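Catalase-3 (Neurospora crassa, PDB 6NT0) breaks down hydrogen peroxide into water and oxygen with a heme cofactor, probably protecting the cell from the toxic effects of peroxide. Local coordinates at residues Arg104-His109 with Phe291-Leu296. Sequence-based numbering, arbitrary orientation.
Sequences RGAGAH and FHRQDL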
# COMPACT_ATOMS: atom_id res chain seq x y z
N ARG A 104 7.63 4.44 -20.01
CA ARG A 104 8.17 5.68 -20.56
C ARG A 104 7.20 6.25 -21.59
O ARG A 104 6.90 5.58 -22.59
CB ARG A 104 9.54 5.43 -21.19
CG ARG A 104 10.08 6.61 -22.00
CD ARG A 104 10.58 7.70 -21.09
NE ARG A 104 11.12 8.84 -21.83
CZ ARG A 104 11.68 9.90 -21.26
NH1 ARG A 104 11.78 9.97 -19.94
NH2 ARG A 104 12.13 10.89 -22.02
N GLY A 105 6.73 7.47 -21.37
CA GLY A 105 5.85 8.09 -22.34
C GLY A 105 5.44 9.48 -21.90
O GLY A 105 5.86 9.99 -20.86
N ALA A 106 4.59 10.09 -22.73
CA ALA A 106 4.11 11.45 -22.51
C ALA A 106 2.76 11.61 -23.19
O ALA A 106 2.43 10.89 -24.14
CB ALA A 106 5.11 12.50 -23.02
N GLY A 107 1.98 12.59 -22.72
CA GLY A 107 0.61 12.73 -23.16
C GLY A 107 0.16 14.17 -23.29
O GLY A 107 0.90 15.11 -22.98
N ALA A 108 -1.09 14.33 -23.76
CA ALA A 108 -1.69 15.64 -23.97
C ALA A 108 -3.21 15.51 -24.08
O ALA A 108 -3.73 14.46 -24.47
CB ALA A 108 -1.13 16.32 -25.22
N HIS A 109 -3.91 16.59 -23.72
CA HIS A 109 -5.35 16.70 -23.90
C HIS A 109 -5.69 17.14 -25.33
O HIS A 109 -4.86 17.72 -26.04
CB HIS A 109 -5.95 17.72 -22.93
CG HIS A 109 -5.74 17.40 -21.48
ND1 HIS A 109 -6.71 16.81 -20.70
CD2 HIS A 109 -4.68 17.61 -20.67
CE1 HIS A 109 -6.26 16.65 -19.47
NE2 HIS A 109 -5.03 17.14 -19.42
N PHE A 291 13.44 13.47 -26.66
CA PHE A 291 13.21 13.99 -28.01
C PHE A 291 11.73 13.98 -28.37
O PHE A 291 11.18 15.00 -28.79
CB PHE A 291 14.04 13.19 -29.01
CG PHE A 291 13.95 13.69 -30.43
CD1 PHE A 291 14.57 14.87 -30.81
CD2 PHE A 291 13.27 12.96 -31.40
CE1 PHE A 291 14.50 15.33 -32.11
CE2 PHE A 291 13.20 13.41 -32.71
CZ PHE A 291 13.81 14.60 -33.06
N HIS A 292 11.05 12.84 -28.22
CA HIS A 292 9.64 12.76 -28.60
C HIS A 292 8.77 13.55 -27.63
O HIS A 292 7.79 14.19 -28.03
CB HIS A 292 9.18 11.31 -28.65
CG HIS A 292 9.77 10.52 -29.78
ND1 HIS A 292 9.84 9.15 -29.76
CD2 HIS A 292 10.30 10.92 -30.96
CE1 HIS A 292 10.40 8.73 -30.89
NE2 HIS A 292 10.68 9.79 -31.63
N ARG A 293 9.10 13.47 -26.34
CA ARG A 293 8.39 14.21 -25.31
C ARG A 293 8.43 15.72 -25.57
O ARG A 293 7.40 16.41 -25.50
CB ARG A 293 9.02 13.87 -23.95
CG ARG A 293 8.39 14.49 -22.74
CD ARG A 293 9.05 13.90 -21.49
NE ARG A 293 8.86 12.45 -21.39
CZ ARG A 293 8.80 11.79 -20.24
NH1 ARG A 293 8.94 12.45 -19.10
NH2 ARG A 293 8.62 10.47 -20.22
N GLN A 294 9.61 16.24 -25.90
CA GLN A 294 9.74 17.67 -26.19
C GLN A 294 9.08 18.03 -27.52
O GLN A 294 8.47 19.10 -27.64
CB GLN A 294 11.22 18.07 -26.21
CG GLN A 294 11.45 19.57 -26.39
CD GLN A 294 11.39 20.33 -25.07
OE1 GLN A 294 12.16 20.04 -24.15
NE2 GLN A 294 10.48 21.29 -24.98
N ASP A 295 9.19 17.14 -28.51
CA ASP A 295 8.57 17.38 -29.81
C ASP A 295 7.07 17.66 -29.67
O ASP A 295 6.56 18.63 -30.23
CB ASP A 295 8.79 16.16 -30.71
CG ASP A 295 7.90 16.16 -31.95
OD1 ASP A 295 6.74 15.69 -31.87
OD2 ASP A 295 8.35 16.67 -33.00
N LEU A 296 6.36 16.80 -28.93
CA LEU A 296 4.91 16.97 -28.80
C LEU A 296 4.57 18.22 -28.01
O LEU A 296 3.66 18.97 -28.38
CB LEU A 296 4.31 15.73 -28.13
CG LEU A 296 2.81 15.71 -27.80
CD1 LEU A 296 1.96 15.67 -29.06
CD2 LEU A 296 2.51 14.52 -26.90
O HOH W 1 7.39 8.12 -18.51
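R293 reaches from helix 291-301 to R104 and A106, joining that helix to strand 105-114 of the antiparallel beta-barrel of the heme catalase fold. The axes of segments 105-109 and 291-296 run nearly parallel, 10° apart, and the strand begins soon after H102, a predicted active-site residue. The bond from R293 CA to CB is directed toward the strand, and CG, anti to the backbone N (chi1 -178°), comes to 3.8 Å from A106 CB. The chain then bends about the CG-CD bond, which brings R293 NE to 3.7 Å from R104 NH2. The guanidinium lies flat over that of R104, centres 3.6 Å apart and planes tilted by 19°, with R293 CZ 3.5 Å from R104 NH1. R293 NH1 forms a salt bridge with E202 of the second subunit. R104 is paired with D290 and D151, so acidic groups probably offset the two stacked charges; D151 also accepts a bond from the backbone N of R293. A leucine in place of R104 would probably leave D290 and D151 without these salt bridges, and one face of the R293 guanidinium without its stacking partner. Farther along, L296 CD2 meets A108 CB at 4.4 Å. At the tip, R293 NH2 lies 2.9 Å from G105 O at a poor bonding angle, and donates instead to a water (3.2 Å) that accepts from G105 N at 3.0 Å.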